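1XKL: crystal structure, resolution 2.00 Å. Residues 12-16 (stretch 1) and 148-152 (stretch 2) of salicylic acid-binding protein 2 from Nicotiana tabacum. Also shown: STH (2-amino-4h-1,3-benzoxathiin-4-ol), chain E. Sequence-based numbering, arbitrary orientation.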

# COMPACT_ATOMS: atom_id res chain seq x y z
N GLY A 12 9.63 -1.66 30.22
CA GLY A 12 9.33 -0.25 30.14
C GLY A 12 8.46 0.07 28.93
O GLY A 12 7.97 -0.83 28.26
N ALA A 13 8.30 1.36 28.65
CA ALA A 13 7.47 1.81 27.54
C ALA A 13 8.00 1.43 26.17
O ALA A 13 9.21 1.49 25.90
N CYS A 14 7.08 1.05 25.29
CA CYS A 14 7.42 0.67 23.92
C CYS A 14 8.14 -0.67 23.85
O CYS A 14 8.51 -1.10 22.76
N HIS A 15 8.35 -1.32 24.99
CA HIS A 15 9.03 -2.62 25.00
C HIS A 15 8.10 -3.75 25.42
O HIS A 15 6.88 -3.57 25.46
N GLY A 16 8.67 -4.92 25.71
CA GLY A 16 7.85 -6.07 26.12
C GLY A 16 8.65 -7.13 26.87
O GLY A 16 9.83 -6.95 27.13
N SER A 148 0.08 9.40 22.83
CA SER A 148 0.84 8.17 22.67
C SER A 148 2.31 8.52 22.45
O SER A 148 2.62 9.58 21.91
N MSE A 149 3.20 7.63 22.89
CA MSE A 149 4.64 7.84 22.74
C MSE A 149 5.23 6.65 21.98
O MSE A 149 4.99 5.50 22.34
N PHE A 150 5.98 6.94 20.93
CA PHE A 150 6.58 5.87 20.12
C PHE A 150 8.03 6.18 19.81
O PHE A 150 8.33 7.06 18.99
N PHE A 151 8.94 5.47 20.47
CA PHE A 151 10.37 5.68 20.26
C PHE A 151 10.74 5.49 18.79
O PHE A 151 10.23 4.60 18.12
N GLY A 152 11.62 6.36 18.30
CA GLY A 152 12.07 6.26 16.92
C GLY A 152 13.41 5.55 16.91
O GLY A 152 14.02 5.37 17.97

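A tight turn and the end of a β-strand, whose touching residues are at least 135 apart in sequence, meet in a small, largely apolar contact centred on Cys14, whose sulfur sits over the face of the Phe151 ring, and a bound ligand lies alongside. The two stretches bury 233 Å² between them, both sides summed. Stretch 1 has no regular helix or strand, but Gly12 to His15 form a type II β turn, closed by a weak backbone hydrogen bond from His15 N to Gly12 O (3.3 Å). Stretch 2 carries strand residues 148-150 and then leaves the strand at Phe151, with Gly152 at the N-cap position just before a helix. The closest CA atoms across the gap belong to Cys14 and Phe150, 6.5 Å apart.

Four side chains start toward the opposite stretch: Ala13, Cys14, Met149 and Phe151. Cys14 has the largest covered area, 75 Å². Its chi1 is m (-61°), which brings Cys14 SG to 3.4 Å from Met149 O and 4.0 Å from Phe150 CA, so the sulfur rests against the strand backbone. From there Cys14 SG accepts a weak hydrogen bond from Phe151 N: the N to SG distance is long, 3.7 Å, but the N-H points almost straight at the sulfur (166°). The same Cys14 SG lies 3.8 Å from the centroid of the Phe151 ring defined by CG, CD1, CD2, CE1, CE2 and CZ, only 13° off the ring normal, a sulfur-aromatic contact over the face. Cys14 CB adds an apolar contact with Phe151 CD2 at 3.5 Å.

Phe151 (chi1 m, chi2 -28°) meets several residues of the turn with one ring. Its CE2 comes to 3.2 Å from Ala13 O, and its CZ is 4.5 Å from Ala13 CB. His15 approaches the ring edge, with His15 CE1 4.1 Å from Phe151 CD2; each of these two atoms lies near the plane of the other ring. The His15 CA-to-CB bond points sideways, yet the m rotamer (chi1 -72°, chi2 64°) brings the end of the side chain nearer. That imidazole is held by a hydrogen bond from His15 ND1 to Ala13 O (2.9 Å, 169°), while NE2 is hydrogen-bonded elsewhere in the structure.

Selenomethionine Met149 reaches across in a t, t, p conformation. Its first two torsions are extended, and with chi3 at p Met149 CE lies 3.4 Å from Ala13 CB. Phe150 starts away from the turn (chi1 t), though its end comes nearer, and contributes little, and Ser148 is out of reach, its OG hydrogen-bonded elsewhere in the structure.

The ligand STH touches both stretches. Its S7 is 3.1 Å from Ala13 N, its N7 is 3.6 Å from Gly12 CA, its C2 is 3.6 Å from Phe151 CZ, and its O8 is 3.8 Å from Met149 CE. Glycine leaves the room that N7 uses: an ideal CB on Gly12 would fall 2.4 Å from STH N7.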

# COMPACT_ATOMS: atom_id res chain seq x y z
CB ALA A 13 7.28 3.31 27.62
CB CYS A 14 8.28 1.75 23.26
SG CYS A 14 7.50 3.40 23.12
CB HIS A 15 10.26 -2.57 25.92
CG HIS A 15 11.39 -1.76 25.36
ND1 HIS A 15 11.30 -0.40 25.14
CD2 HIS A 15 12.62 -2.13 24.93
CE1 HIS A 15 12.42 0.03 24.59
NE2 HIS A 15 13.24 -1.00 24.45
CB SER A 148 0.31 7.34 21.49
OG SER A 148 0.48 8.02 20.26
CB MSE A 149 5.29 7.95 24.13
CG MSE A 149 6.80 8.15 24.10
SE MSE A 149 7.55 8.34 25.89
CE MSE A 149 7.08 6.59 26.58
CB PHE A 150 5.78 5.69 18.83
CG PHE A 150 6.26 4.54 17.96
CD1 PHE A 150 6.64 3.34 18.53
CD2 PHE A 150 6.28 4.67 16.57
CE1 PHE A 150 7.05 2.26 17.73
CE2 PHE A 150 6.68 3.60 15.76
CZ PHE A 150 7.06 2.40 16.34
CB PHE A 151 11.19 4.70 21.11
CG PHE A 151 10.98 4.85 22.59
CD1 PHE A 151 10.60 6.08 23.13
CD2 PHE A 151 11.19 3.77 23.45
CE1 PHE A 151 10.44 6.23 24.51
CE2 PHE A 151 11.03 3.92 24.82
CZ PHE A 151 10.65 5.15 25.36
C8 STH E . 9.91 5.23 29.46
O8 STH E . 8.73 5.73 29.91
C1 STH E . 11.04 6.12 29.07
C2 STH E . 12.31 5.53 28.58
C3 STH E . 13.38 6.39 28.20
C4 STH E . 13.24 7.81 28.27
C5 STH E . 12.02 8.39 28.74
C6 STH E . 10.93 7.56 29.12
C7 STH E . 11.58 3.29 29.19
O2 STH E . 12.49 4.13 28.50
N7 STH E . 11.56 2.06 28.54
S7 STH E . 10.08 3.84 29.39